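Local coordinates for Ulp1-like SUMO protease (Chaetomium thermophilum, PDB 6DG4), which probably cleaves SUMO from modified proteins as a cysteine protease of the C48 family, represented here by its catalytic domain, at residues P229-R232 / Q233-A237. Sequence-based numbering, arbitrary orientation.
Sequences PLQR and QRIAA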
loop_
_atom_site.group_PDB
_atom_site.type_symbol
_atom_site.label_atom_id
_atom_site.label_comp_id
_atom_site.label_asym_id
_atom_site.label_seq_id
_atom_site.Cartn_x
_atom_site.Cartn_y
_atom_site.Cartn_z
ATOM N N PRO A 229 -6.810 2.459 15.470
ATOM C CA PRO A 229 -6.062 3.465 16.249
ATOM C C PRO A 229 -4.668 2.990 16.621
ATOM O O PRO A 229 -3.693 3.747 16.520
ATOM C CB PRO A 229 -6.961 3.702 17.466
ATOM C CG PRO A 229 -8.347 3.467 16.927
ATOM C CD PRO A 229 -8.183 2.287 15.990
ATOM N N LEU A 230 -4.544 1.727 17.013
ATOM C CA LEU A 230 -3.226 1.169 17.283
ATOM C C LEU A 230 -2.400 1.057 16.006
ATOM O O LEU A 230 -1.194 1.329 16.015
ATOM C CB LEU A 230 -3.398 -0.189 17.947
ATOM C CG LEU A 230 -2.156 -1.053 18.084
ATOM C CD1 LEU A 230 -1.077 -0.333 18.875
ATOM C CD2 LEU A 230 -2.570 -2.368 18.744
ATOM N N GLN A 231 -3.022 0.659 14.900
ATOM C CA GLN A 231 -2.282 0.551 13.647
ATOM C C GLN A 231 -1.690 1.890 13.228
ATOM O O GLN A 231 -0.606 1.924 12.637
ATOM C CB GLN A 231 -3.202 0.003 12.562
ATOM C CG GLN A 231 -2.551 -0.221 11.205
ATOM C CD GLN A 231 -1.567 -1.367 11.156
ATOM O OE1 GLN A 231 -0.884 -1.682 12.132
ATOM N NE2 GLN A 231 -1.476 -1.990 9.987
ATOM N N ARG A 232 -2.366 3.004 13.528
ATOM C CA ARG A 232 -1.778 4.310 13.247
ATOM C C ARG A 232 -0.460 4.488 13.989
ATOM O O ARG A 232 0.505 5.024 13.435
ATOM C CB ARG A 232 -2.751 5.425 13.623
ATOM C CG ARG A 232 -3.991 5.464 12.760
ATOM C CD ARG A 232 -5.083 6.276 13.437
ATOM N NE ARG A 232 -6.297 6.304 12.628
ATOM C CZ ARG A 232 -6.561 7.222 11.704
ATOM N NH1 ARG A 232 -5.695 8.195 11.462
ATOM N NH2 ARG A 232 -7.683 7.148 11.001
ATOM N N GLN A 233 -0.412 4.072 15.260
ATOM C CA GLN A 233 0.822 4.168 16.028
ATOM C C GLN A 233 1.903 3.279 15.436
ATOM O O GLN A 233 3.080 3.660 15.398
ATOM C CB GLN A 233 0.587 3.738 17.472
ATOM C CG GLN A 233 -0.306 4.612 18.267
ATOM C CD GLN A 233 -0.310 4.169 19.715
ATOM O OE1 GLN A 233 0.130 4.890 20.614
ATOM N NE2 GLN A 233 -0.780 2.960 19.944
ATOM N N ARG A 234 1.525 2.076 14.993
ATOM C CA ARG A 234 2.498 1.162 14.409
ATOM C C ARG A 234 3.043 1.705 13.096
ATOM O O ARG A 234 4.246 1.608 12.833
ATOM C CB ARG A 234 1.862 -0.212 14.206
ATOM C CG ARG A 234 1.452 -0.889 15.520
ATOM C CD ARG A 234 0.978 -2.332 15.304
ATOM N NE ARG A 234 2.054 -3.098 14.692
ATOM C CZ ARG A 234 3.126 -3.554 15.335
ATOM N NH1 ARG A 234 3.280 -3.379 16.643
ATOM N NH2 ARG A 234 4.062 -4.186 14.653
ATOM N N ILE A 235 2.172 2.275 12.258
ATOM C CA ILE A 235 2.630 2.897 11.019
ATOM C C ILE A 235 3.599 4.025 11.331
ATOM O O ILE A 235 4.643 4.169 10.681
ATOM C CB ILE A 235 1.428 3.390 10.194
ATOM C CG1 ILE A 235 0.619 2.204 9.661
ATOM C CG2 ILE A 235 1.890 4.283 9.033
ATOM C CD1 ILE A 235 -0.781 2.597 9.219
ATOM N N ALA A 236 3.275 4.844 12.334
ATOM C CA ALA A 236 4.170 5.925 12.731
ATOM C C ALA A 236 5.535 5.381 13.133
ATOM O O ALA A 236 6.575 5.913 12.725
ATOM C CB ALA A 236 3.552 6.720 13.882
ATOM N N ALA A 237 5.551 4.316 13.941
ATOM C CA ALA A 237 6.813 3.715 14.357
ATOM C C ALA A 237 7.612 3.203 13.163
ATOM O O ALA A 237 8.835 3.381 13.102
ATOM C CB ALA A 237 6.551 2.586 15.355
HETATM O O HOH W 1 0.930 -3.819 12.103
HETATM O O HOH W 2 1.595 -2.269 11.512
#
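Leu230 and Gln231 meet Gln233, Arg234 and Ile235 over one turn of the alpha-helix 228-241, a local i to i+3 and i to i+4 contact in the catalytic domain of this Ulp1-type protease. The helix illustrates how one turn serves two environments. Its backbone ladder is regular: Ile235 N donates to Gln231 O at 2.8 Å and Ala236 N to Arg232 O at 3.0 Å. On the partly exposed side, the Gln233 chain, extended beyond CG, crosses Leu230 at roughly a right angle and sets NE2 3.5 Å from Leu230 CD1. Trimmed to an alanine, Gln233 would lose the NE2 contact, and Leu230 CD1 would probably be left with less support on that side. On the buried side, Gln231 CG lies 3.9 Å from Ile235 CD1, and Gln231 NE2 is hydrogen-bonded to Thr208 OG1 of helix 202-215. Arg232 ends in a guanidinium held by a salt bridge from NH2 to Asp201 OD1 and hydrogen bonds from NH1 to Ala58 O and Leu53 O. The Gln231 amide and the Arg234 guanidinium, whose NH1 reaches Thr13 O, are nearly coplanar, 21° apart. With CG anti to the backbone N (chi1 -178°) and a bend at chi2, Gln231 brings OE1 to the edge of the Arg234 guanidinium, near its plane, where a water donates to Gln231 OE1 at 2.8 Å and accepts from Arg234 NE at 2.9 Å.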